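Local coordinates for protein ethylbenzene dehydrogenase alpha-subunit (Aromatoleum aromaticum, PDB 2IVF) that is the molybdenum-bearing subunit of a three-chain enzyme of the molybdopterin oxidoreductase family and holds an iron/sulfur cluster beside its two pterin dinucleotides, at residues Cys92-Val96 with Glu106-Gln111; Ile221-Tyr225 with Ile444-Lys450; Ile691-Lys696 with Leu723-Thr728. All blocks are in the same frame, centred on the assembly; numbering follows the deposited sequence.

Contact 1: Cys92-Val96 with Glu106-Gln111. With SF4 (iron/sulfur cluster), chain K.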
loop_
_atom_site.group_PDB
_atom_site.type_symbol
_atom_site.label_atom_id
_atom_site.label_comp_id
_atom_site.label_asym_id
_atom_site.label_seq_id
_atom_site.Cartn_x
_atom_site.Cartn_y
_atom_site.Cartn_z
ATOM N N CYS A 92 -3.692 13.254 2.238
ATOM C CA CYS A 92 -2.786 13.775 1.250
ATOM C C CYS A 92 -3.509 14.571 0.216
ATOM O O CYS A 92 -4.417 14.042 -0.404
ATOM C CB CYS A 92 -2.114 12.600 0.560
ATOM S SG CYS A 92 -1.428 11.381 1.643
ATOM N N LYS A 93 -3.098 15.828 0.018
ATOM C CA LYS A 93 -3.692 16.714 -0.948
ATOM C C LYS A 93 -3.070 16.478 -2.327
ATOM O O LYS A 93 -1.835 16.551 -2.474
ATOM C CB LYS A 93 -3.477 18.156 -0.548
ATOM C CG LYS A 93 -4.303 19.140 -1.432
ATOM C CD LYS A 93 -4.329 20.571 -0.849
ATOM C CE LYS A 93 -2.937 21.219 -0.905
ATOM N NZ LYS A 93 -2.936 22.709 -0.764
ATOM N N PHE A 94 -3.916 16.166 -3.296
ATOM C CA PHE A 94 -3.481 15.968 -4.672
ATOM C C PHE A 94 -4.075 16.972 -5.620
ATOM O O PHE A 94 -5.180 17.468 -5.424
ATOM C CB PHE A 94 -3.904 14.598 -5.182
ATOM C CG PHE A 94 -3.015 13.472 -4.720
ATOM C CD1 PHE A 94 -3.011 13.097 -3.431
ATOM C CD2 PHE A 94 -2.154 12.830 -5.601
ATOM C CE1 PHE A 94 -2.224 12.070 -3.000
ATOM C CE2 PHE A 94 -1.360 11.803 -5.175
ATOM C CZ PHE A 94 -1.386 11.432 -3.862
ATOM N N TYR A 95 -3.333 17.191 -6.684
ATOM C CA TYR A 95 -3.846 17.824 -7.878
ATOM C C TYR A 95 -4.460 16.695 -8.637
ATOM O O TYR A 95 -3.819 15.659 -8.835
ATOM C CB TYR A 95 -2.733 18.395 -8.689
ATOM C CG TYR A 95 -2.038 19.543 -8.059
ATOM C CD1 TYR A 95 -2.752 20.690 -7.649
ATOM C CD2 TYR A 95 -0.655 19.544 -7.923
ATOM C CE1 TYR A 95 -2.099 21.759 -7.080
ATOM C CE2 TYR A 95 -0.020 20.615 -7.424
ATOM C CZ TYR A 95 -0.733 21.716 -6.988
ATOM O OH TYR A 95 -0.069 22.778 -6.432
ATOM N N VAL A 96 -5.713 16.874 -9.007
ATOM C CA VAL A 96 -6.444 15.936 -9.863
ATOM C C VAL A 96 -6.559 16.549 -11.236
ATOM O O VAL A 96 -7.162 17.644 -11.414
ATOM C CB VAL A 96 -7.834 15.625 -9.270
ATOM C CG1 VAL A 96 -8.648 14.624 -10.206
ATOM C CG2 VAL A 96 -7.618 15.040 -7.845
ATOM N N GLU A 106 -3.243 12.046 -11.131
ATOM C CA GLU A 106 -3.151 12.879 -9.946
ATOM C C GLU A 106 -1.689 13.012 -9.548
ATOM O O GLU A 106 -0.836 12.209 -9.946
ATOM C CB GLU A 106 -3.958 12.243 -8.819
ATOM C CG GLU A 106 -3.574 10.768 -8.527
ATOM C CD GLU A 106 -4.484 9.805 -9.230
ATOM O OE1 GLU A 106 -5.648 9.629 -8.797
ATOM O OE2 GLU A 106 -4.050 9.196 -10.221
ATOM N N GLU A 107 -1.403 14.038 -8.761
ATOM C CA GLU A 107 -0.085 14.226 -8.224
ATOM C C GLU A 107 -0.147 15.043 -6.936
ATOM O O GLU A 107 -0.935 16.002 -6.828
ATOM C CB GLU A 107 0.780 14.946 -9.268
ATOM C CG GLU A 107 2.212 15.217 -8.810
ATOM C CD GLU A 107 3.205 15.594 -9.902
ATOM O OE1 GLU A 107 2.893 15.551 -11.126
ATOM O OE2 GLU A 107 4.342 15.975 -9.525
ATOM N N GLN A 108 0.764 14.740 -6.018
ATOM C CA GLN A 108 0.762 15.403 -4.718
ATOM C C GLN A 108 0.993 16.877 -4.900
ATOM O O GLN A 108 1.866 17.277 -5.642
ATOM C CB GLN A 108 1.867 14.893 -3.808
ATOM C CG GLN A 108 1.752 13.440 -3.415
ATOM C CD GLN A 108 2.617 12.514 -4.287
ATOM O OE1 GLN A 108 2.599 12.593 -5.546
ATOM N NE2 GLN A 108 3.378 11.612 -3.613
ATOM N N ALA A 109 0.244 17.688 -4.159
ATOM C CA ALA A 109 0.482 19.111 -4.164
ATOM C C ALA A 109 1.750 19.451 -3.381
ATOM O O ALA A 109 2.451 20.353 -3.771
ATOM C CB ALA A 109 -0.749 19.870 -3.625
ATOM N N ALA A 110 2.044 18.708 -2.316
ATOM C CA ALA A 110 3.259 18.923 -1.507
ATOM C C ALA A 110 3.283 20.377 -0.966
ATOM O O ALA A 110 4.211 21.167 -1.207
ATOM C CB ALA A 110 4.544 18.590 -2.366
ATOM N N GLN A 111 2.225 20.711 -0.240
ATOM C CA GLN A 111 2.014 22.033 0.333
ATOM C C GLN A 111 1.643 21.894 1.820
ATOM O O GLN A 111 0.776 22.607 2.319
ATOM C CB GLN A 111 0.893 22.766 -0.440
ATOM C CG GLN A 111 1.307 23.128 -1.864
ATOM C CD GLN A 111 0.274 23.866 -2.649
ATOM O OE1 GLN A 111 -0.910 23.694 -2.478
ATOM N NE2 GLN A 111 0.741 24.738 -3.521
HETATM FE FE1 SF4 K . -2.423 7.061 -0.016
HETATM FE FE2 SF4 K . -2.542 9.542 1.081
HETATM FE FE3 SF4 K . -4.524 8.717 -0.497
HETATM FE FE4 SF4 K . -4.196 7.589 1.983
HETATM S S1 SF4 K . -4.839 9.716 1.555
HETATM S S2 SF4 K . -4.612 6.489 -0.056
HETATM S S3 SF4 K . -1.916 7.676 2.141
HETATM S S4 SF4 K . -2.347 9.082 -1.154
HETATM O O HOH W 1 0.498 16.747 -0.813
HETATM O O HOH W 2 2.464 22.293 -5.983
#
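The contact belongs to the iron/sulfur cluster site, where a beta hairpin begins two residues after a cluster ligand. Cys92 SG binds FE2 of the SF4 cluster at 2.2 Å. Two residues on, the chain enters strand 94-99, which pairs antiparallel with strand 102-108. Tyr95 and Glu107 form a hydrogen-bonded pair, with Tyr95 N to Glu107 O at 2.7 Å and Glu107 N to Tyr95 O at 2.9 Å. Beyond the last bridge, Ala109 N still donates to Lys93 O (2.9 Å). Water 1 links that same oxygen to Ala110 N. Lys93 NZ reaches Gln111 OE1 at 2.8 Å. The Phe94 ring packs against Gln108 CG, and its CE1 lies 3.5 Å from S4 of the cluster. The Tyr95 ring takes Ala109 CB over one face. Glu107 forms salt bridges with Arg217 and Arg228 of the beta-subunit chain. Strand 76-80 flanks strand 94-99 on its other edge. The result is a three-stranded antiparallel sheet with its hairpin next to a cysteine-bound SF4 cluster.

Contact 2: Ile221-Tyr225 with Ile444-Lys450. With MO (molybdenum atom), chain L; MGD (2-amino-5,6-dimercapto-7-methyl-3,7,8a,9-tetrahydro-8-oxa-1,3,9,10-tetraaza-anthracen-4-one guanosine dinucleotide), chain M.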
loop_
_atom_site.group_PDB
_atom_site.type_symbol
_atom_site.label_atom_id
_atom_site.label_comp_id
_atom_site.label_asym_id
_atom_site.label_seq_id
_atom_site.Cartn_x
_atom_site.Cartn_y
_atom_site.Cartn_z
ATOM N N ILE A 221 -13.526 -4.300 13.613
ATOM C CA ILE A 221 -12.286 -4.412 12.820
ATOM C C ILE A 221 -11.126 -4.901 13.661
ATOM O O ILE A 221 -10.322 -5.703 13.198
ATOM C CB ILE A 221 -11.957 -3.128 12.089
ATOM C CG1 ILE A 221 -11.794 -1.929 13.050
ATOM C CG2 ILE A 221 -13.042 -2.833 11.037
ATOM C CD1 ILE A 221 -11.754 -0.545 12.376
ATOM N N GLY A 222 -11.080 -4.478 14.915
ATOM C CA GLY A 222 -9.980 -4.828 15.794
ATOM C C GLY A 222 -8.917 -3.779 15.921
ATOM O O GLY A 222 -7.732 -4.134 15.959
ATOM N N ASP A 223 -9.339 -2.505 15.943
ATOM C CA ASP A 223 -8.479 -1.338 16.164
ATOM C C ASP A 223 -8.794 -0.667 17.478
ATOM O O ASP A 223 -9.670 0.186 17.569
ATOM C CB ASP A 223 -8.665 -0.303 15.089
ATOM C CG ASP A 223 -8.182 -0.786 13.756
ATOM O OD1 ASP A 223 -7.375 -1.716 13.760
ATOM O OD2 ASP A 223 -8.631 -0.249 12.726
ATOM N N THR A 224 -8.074 -1.083 18.481
ATOM C CA THR A 224 -8.296 -0.664 19.838
ATOM C C THR A 224 -6.999 -0.855 20.608
ATOM O O THR A 224 -6.115 -1.561 20.148
ATOM C CB THR A 224 -9.336 -1.511 20.493
ATOM O OG1 THR A 224 -9.656 -0.900 21.729
ATOM C CG2 THR A 224 -8.760 -2.873 20.749
ATOM N N TYR A 225 -6.865 -0.209 21.753
ATOM C CA TYR A 225 -5.706 -0.455 22.622
ATOM C C TYR A 225 -6.236 -0.695 23.996
ATOM O O TYR A 225 -6.329 0.205 24.841
ATOM C CB TYR A 225 -4.758 0.715 22.582
ATOM C CG TYR A 225 -4.179 0.993 21.219
ATOM C CD1 TYR A 225 -3.168 0.196 20.685
ATOM C CD2 TYR A 225 -4.599 2.083 20.487
ATOM C CE1 TYR A 225 -2.616 0.487 19.456
ATOM C CE2 TYR A 225 -4.053 2.378 19.256
ATOM C CZ TYR A 225 -3.087 1.568 18.723
ATOM O OH TYR A 225 -2.552 1.894 17.490
ATOM N N ILE A 444 2.637 1.509 18.521
ATOM C CA ILE A 444 1.947 0.268 18.610
ATOM C C ILE A 444 0.856 0.256 17.559
ATOM O O ILE A 444 -0.085 1.052 17.613
ATOM C CB ILE A 444 1.224 0.118 19.972
ATOM C CG1 ILE A 444 2.189 0.389 21.130
ATOM C CG2 ILE A 444 0.653 -1.307 20.090
ATOM C CD1 ILE A 444 1.517 0.358 22.493
ATOM N N GLY A 445 0.971 -0.678 16.626
ATOM C CA GLY A 445 0.008 -0.827 15.576
ATOM C C GLY A 445 -1.117 -1.726 15.979
ATOM O O GLY A 445 -1.190 -2.252 17.086
ATOM N N PHE A 446 -1.971 -1.960 15.027
ATOM C CA PHE A 446 -3.230 -2.609 15.339
ATOM C C PHE A 446 -3.172 -4.116 15.239
ATOM O O PHE A 446 -4.181 -4.800 15.499
ATOM C CB PHE A 446 -4.355 -1.976 14.531
ATOM C CG PHE A 446 -4.712 -0.584 14.979
ATOM C CD1 PHE A 446 -5.309 -0.360 16.222
ATOM C CD2 PHE A 446 -4.455 0.503 14.167
ATOM C CE1 PHE A 446 -5.649 0.942 16.647
ATOM C CE2 PHE A 446 -4.805 1.813 14.591
ATOM C CZ PHE A 446 -5.396 2.012 15.832
ATOM N N SER A 447 -1.975 -4.659 14.993
ATOM C CA SER A 447 -1.770 -6.075 15.262
ATOM C C SER A 447 -1.825 -6.367 16.748
ATOM O O SER A 447 -2.017 -7.515 17.132
ATOM C CB SER A 447 -0.436 -6.553 14.702
ATOM O OG SER A 447 -0.554 -6.855 13.315
ATOM N N SER A 448 -1.592 -5.370 17.595
ATOM C CA SER A 448 -1.683 -5.631 19.052
ATOM C C SER A 448 -3.119 -6.000 19.400
ATOM O O SER A 448 -3.428 -7.001 20.131
ATOM C CB SER A 448 -1.269 -4.385 19.841
ATOM O OG SER A 448 -1.317 -4.651 21.249
ATOM N N ALA A 449 -4.045 -5.187 18.903
ATOM C CA ALA A 449 -5.462 -5.461 19.232
ATOM C C ALA A 449 -5.926 -6.763 18.622
ATOM O O ALA A 449 -6.830 -7.401 19.119
ATOM C CB ALA A 449 -6.360 -4.345 18.752
ATOM N N LYS A 450 -5.294 -7.179 17.538
ATOM C CA LYS A 450 -5.641 -8.427 16.908
ATOM C C LYS A 450 -4.881 -9.592 17.503
ATOM O O LYS A 450 -4.844 -10.665 16.908
ATOM C CB LYS A 450 -5.388 -8.301 15.428
ATOM C CG LYS A 450 -6.284 -7.228 14.820
ATOM C CD LYS A 450 -5.901 -6.885 13.398
ATOM C CE LYS A 450 -6.673 -5.728 12.854
ATOM N NZ LYS A 450 -6.261 -4.433 13.424
HETATM MO MO MO L . -8.198 -0.610 10.763
HETATM P PB MGD M . -0.451 -4.118 10.924
HETATM O O1B MGD M . -0.419 -3.910 9.451
HETATM O O2B MGD M . -1.401 -5.158 11.399
HETATM O O3B MGD M . -0.724 -2.833 11.796
HETATM O O3A MGD M . -1.428 -0.928 10.258
HETATM P PA MGD M . -0.473 -1.256 11.493
HETATM O O1A MGD M . 0.887 -0.957 11.033
HETATM O O2A MGD M . -0.957 -0.588 12.688
HETATM O "O5'" MGD M . 1.016 -4.517 11.448
HETATM C "C5'" MGD M . 1.711 -5.604 10.820
HETATM C "C4'" MGD M . 2.917 -6.010 11.663
HETATM O "O4'" MGD M . 2.483 -6.603 12.878
HETATM C "C3'" MGD M . 3.507 -7.165 10.889
HETATM O "O3'" MGD M . 4.507 -6.625 10.034
HETATM C "C2'" MGD M . 4.099 -8.047 11.996
HETATM O "O2'" MGD M . 5.536 -8.056 11.895
HETATM C "C1'" MGD M . 3.626 -7.368 13.292
HETATM N N9 MGD M . 3.203 -8.409 14.258
HETATM C C8 MGD M . 2.306 -9.392 14.088
HETATM N N7 MGD M . 2.163 -10.103 15.212
HETATM C C5 MGD M . 2.991 -9.533 16.123
HETATM C C6 MGD M . 3.346 -9.781 17.442
HETATM O O6 MGD M . 2.914 -10.715 18.130
HETATM N N1 MGD M . 4.268 -8.915 18.036
HETATM C C2 MGD M . 4.882 -7.833 17.387
HETATM N N2 MGD M . 5.795 -7.047 18.056
HETATM N N3 MGD M . 4.508 -7.598 16.122
HETATM C C4 MGD M . 3.617 -8.430 15.501
HETATM C C10 MGD M . -2.793 -1.118 10.332
HETATM C C11 MGD M . -3.477 0.120 9.805
HETATM O O11 MGD M . -3.040 0.326 8.525
HETATM C C12 MGD M . -5.010 0.095 9.892
HETATM S S12 MGD M . -5.852 -0.700 11.215
HETATM C C13 MGD M . -5.751 0.713 8.917
HETATM S S13 MGD M . -7.477 0.707 9.032
HETATM C C14 MGD M . -5.085 1.366 7.755
HETATM N N15 MGD M . -5.171 0.402 6.621
HETATM C C16 MGD M . -4.201 0.381 5.600
HETATM C C17 MGD M . -4.320 -0.386 4.470
HETATM O O17 MGD M . -5.306 -1.140 4.293
HETATM N N18 MGD M . -3.281 -0.327 3.520
HETATM C C19 MGD M . -2.187 0.469 3.667
HETATM N N19 MGD M . -1.250 0.444 2.698
HETATM N N20 MGD M . -2.090 1.175 4.802
HETATM C C21 MGD M . -3.063 1.171 5.727
HETATM N N22 MGD M . -2.938 1.927 6.888
HETATM C C23 MGD M . -3.589 1.580 8.118
HETATM O O HOH W 3 -3.675 -2.387 18.624
#
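The two segments meet as loops. Residues 221-225 run from the end of helix 217-221 to Tyr225, the N-cap residue before helix 226-232. Residues 444-450 leave strand 440-444 through a type I turn, Gly445 to Ser448, closed by Ser448 N to Gly445 O at 3.2 Å. The nearest CA atoms are those of Asp223 and Phe446, 5.5 Å apart. Gly222 has positive phi, and a CB there would crowd Lys450 CG. Water 3 bridges Thr224 O, Gly445 O and Ala449 N. Lys450 NZ donates to Gly222 O (2.9 Å) and to Phe446 O (3.0 Å). It also forms a salt bridge with Asp223 OD1 at 3.0 Å, though the position of that oxygen is less certain. This is the molybdenum site: Asp223 OD2 binds MO at 2.0 Å, beside MGD S12 and S13. The turn follows the edge strand of a parallel sheet and meets the MGD diphosphate. There Phe446 N donates to MGD O2A at 2.9 Å, and a CB on Gly445 would clash with the same oxygen. The Phe446 ring has Asp223 CB over one face and Tyr225 OH over the opposite face. Its plane lies 30° from that of Tyr225, with little ring overlap. Tyr225 OH donates to Ile444 O at 2.6 Å, and Tyr225 CE1 touches Ile444 CG2 at 3.8 Å.

Contact 3: Ile691-Lys696 with Leu723-Thr728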
loop_
_atom_site.group_PDB
_atom_site.type_symbol
_atom_site.label_atom_id
_atom_site.label_comp_id
_atom_site.label_asym_id
_atom_site.label_seq_id
_atom_site.Cartn_x
_atom_site.Cartn_y
_atom_site.Cartn_z
ATOM N N ILE A 691 -28.976 6.956 0.242
ATOM C CA ILE A 691 -29.667 6.685 1.500
ATOM C C ILE A 691 -30.877 7.556 1.659
ATOM O O ILE A 691 -31.950 7.117 2.138
ATOM C CB ILE A 691 -28.720 6.838 2.703
ATOM C CG1 ILE A 691 -27.721 5.678 2.689
ATOM C CG2 ILE A 691 -29.532 6.878 4.047
ATOM C CD1 ILE A 691 -26.414 5.898 3.439
ATOM N N ALA A 692 -30.764 8.803 1.222
ATOM C CA ALA A 692 -31.918 9.674 1.242
ATOM C C ALA A 692 -33.058 9.046 0.423
ATOM O O ALA A 692 -34.223 9.021 0.860
ATOM C CB ALA A 692 -31.531 11.092 0.708
ATOM N N LEU A 693 -32.710 8.520 -0.753
ATOM C CA LEU A 693 -33.682 7.943 -1.666
ATOM C C LEU A 693 -34.315 6.694 -1.071
ATOM O O LEU A 693 -35.509 6.536 -1.146
ATOM C CB LEU A 693 -33.039 7.598 -3.008
ATOM C CG LEU A 693 -33.942 6.968 -4.094
ATOM C CD1 LEU A 693 -35.247 7.772 -4.336
ATOM C CD2 LEU A 693 -33.081 6.901 -5.353
ATOM N N ILE A 694 -33.496 5.840 -0.466
ATOM C CA ILE A 694 -34.039 4.686 0.262
ATOM C C ILE A 694 -35.061 5.149 1.294
ATOM O O ILE A 694 -36.228 4.669 1.332
ATOM C CB ILE A 694 -32.938 3.868 0.957
ATOM C CG1 ILE A 694 -32.071 3.181 -0.097
ATOM C CG2 ILE A 694 -33.594 2.861 1.924
ATOM C CD1 ILE A 694 -30.780 2.552 0.392
ATOM N N LEU A 695 -34.681 6.133 2.104
ATOM C CA LEU A 695 -35.617 6.634 3.112
ATOM C C LEU A 695 -36.907 7.273 2.539
ATOM O O LEU A 695 -37.966 7.124 3.119
ATOM C CB LEU A 695 -34.899 7.589 4.080
ATOM C CG LEU A 695 -33.839 6.923 4.933
ATOM C CD1 LEU A 695 -33.203 7.951 5.869
ATOM C CD2 LEU A 695 -34.421 5.721 5.694
ATOM N N LYS A 696 -36.821 7.989 1.417
ATOM C CA LYS A 696 -38.005 8.544 0.765
ATOM C C LYS A 696 -38.901 7.389 0.357
ATOM O O LYS A 696 -40.101 7.367 0.647
ATOM C CB LYS A 696 -37.554 9.353 -0.460
ATOM C CG LYS A 696 -38.640 10.112 -1.238
ATOM C CD LYS A 696 -38.052 10.741 -2.506
ATOM C CE LYS A 696 -39.094 11.398 -3.430
ATOM N NZ LYS A 696 -39.785 10.433 -4.409
ATOM N N LEU A 723 -39.163 9.848 8.109
ATOM C CA LEU A 723 -37.779 9.439 8.027
ATOM C C LEU A 723 -36.977 10.306 7.058
ATOM O O LEU A 723 -35.845 10.692 7.382
ATOM C CB LEU A 723 -37.621 7.964 7.610
ATOM C CG LEU A 723 -38.081 6.984 8.683
ATOM C CD1 LEU A 723 -38.176 5.554 8.097
ATOM C CD2 LEU A 723 -37.153 7.049 9.885
ATOM N N TYR A 724 -37.557 10.565 5.886
ATOM C CA TYR A 724 -36.860 11.284 4.838
ATOM C C TYR A 724 -36.668 12.727 5.203
ATOM O O TYR A 724 -35.558 13.267 5.010
ATOM C CB TYR A 724 -37.588 11.160 3.505
ATOM C CG TYR A 724 -36.989 12.002 2.398
ATOM C CD1 TYR A 724 -35.851 11.591 1.703
ATOM C CD2 TYR A 724 -37.591 13.182 2.011
ATOM C CE1 TYR A 724 -35.341 12.348 0.676
ATOM C CE2 TYR A 724 -37.058 13.950 0.988
ATOM C CZ TYR A 724 -35.942 13.523 0.335
ATOM O OH TYR A 724 -35.457 14.317 -0.667
ATOM N N LYS A 725 -37.716 13.359 5.730
ATOM C CA LYS A 725 -37.593 14.763 6.146
ATOM C C LYS A 725 -36.549 14.905 7.261
ATOM O O LYS A 725 -35.727 15.820 7.225
ATOM C CB LYS A 725 -38.955 15.421 6.483
ATOM C CG LYS A 725 -39.458 15.371 7.933
ATOM C CD LYS A 725 -40.835 16.075 8.039
ATOM C CE LYS A 725 -41.622 15.715 9.375
ATOM N NZ LYS A 725 -43.014 16.349 9.546
ATOM N N LYS A 726 -36.535 13.966 8.211
ATOM C CA LYS A 726 -35.580 14.016 9.296
ATOM C C LYS A 726 -34.174 13.823 8.778
ATOM O O LYS A 726 -33.301 14.606 9.099
ATOM C CB LYS A 726 -35.936 12.999 10.375
ATOM C CG LYS A 726 -37.069 13.516 11.244
ATOM C CD LYS A 726 -37.769 12.448 11.992
ATOM C CE LYS A 726 -36.947 11.874 13.109
ATOM N NZ LYS A 726 -36.466 12.898 14.067
ATOM N N PHE A 727 -33.966 12.810 7.947
ATOM C CA PHE A 727 -32.663 12.537 7.387
ATOM C C PHE A 727 -32.095 13.752 6.677
ATOM O O PHE A 727 -30.933 14.062 6.832
ATOM C CB PHE A 727 -32.721 11.363 6.419
ATOM C CG PHE A 727 -31.413 10.961 5.925
ATOM C CD1 PHE A 727 -30.595 10.142 6.698
ATOM C CD2 PHE A 727 -30.943 11.426 4.713
ATOM C CE1 PHE A 727 -29.342 9.798 6.263
ATOM C CE2 PHE A 727 -29.690 11.071 4.261
ATOM C CZ PHE A 727 -28.879 10.263 5.054
ATOM N N THR A 728 -32.890 14.394 5.846
ATOM C CA THR A 728 -32.394 15.491 5.030
ATOM C C THR A 728 -32.498 16.861 5.733
ATOM O O THR A 728 -32.236 17.923 5.090
ATOM C CB THR A 728 -33.180 15.560 3.678
ATOM O OG1 THR A 728 -34.546 15.865 3.935
ATOM C CG2 THR A 728 -33.083 14.273 2.850
HETATM O O HOH W 4 -39.753 8.806 5.108
#
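Leu695, Tyr724 and Phe727 have the most surface buried here. Leu695 points from helix 687-704 toward the short helix 723-727. Its CD1 lies 3.5 Å from Phe727 CB and 4.1 Å from Leu723 O, while its CD2 is 4.4 Å from Leu723 CB. It thus sits against successive turns of the partner helix. Tyr724 lies along the side of the longer helix. Lys696 CB packs over one face of its ring, a CH-pi contact 4.0 Å from the centroid. Ala692 O approaches the ring edge, 3.2 Å from Tyr724 CD1, and Ala692 CB is 4.0 Å from Tyr724 CE1. The amine of Lys696 leads away and forms a salt bridge with Glu700, one turn further along its own helix.

The motif is an antiparallel helix pair. The segment axes come within 8.5 Å, and their directions differ by 152°. The small Ala692 fits between the two splayed aromatic side chains, since its CB is also 4.0 Å from Phe727 CE2. Phe727 CZ reaches Ile691 CG2 at 3.6 Å, and its ring also meets that of Trp688. Water 4 joins the backbones, donating to Leu695 O (3.2 Å) and accepting from Tyr724 N (2.9 Å). At the end of the segment, Thr728 OG1 donates to Tyr724 O at 3.0 Å, and Thr728 CG2 lies 4.1 Å from Ala692 CB. Helix 197-210 packs on Ile691 and Phe727. Helix 163-181 meets Leu693 and Ile694, side chains that take no part in the pairing.

How the contacts relate
The three contacts follow one another along the chain, each closing before the next opens. None touches another. Contacts 1 and 2 have centres 30 Å apart and nearest atoms about 16 Å apart. Contact 3 is centred 35 Å from each of them. Contact 1 lies in the antiparallel sheet 76-80, 94-99 and 102-108. Contact 2 joins loops near the chain centre, one of them leaving the parallel sheet that holds strand 440-444. Contacts 1 and 3 both lie well out from that centre; contact 3 pairs helices near strand 631-636. Contact 1 holds a ligand of the SF4 cluster and contact 2 a ligand of the molybdenum, while contact 3 binds neither. The beta-subunit reaches contact 1 but not the others.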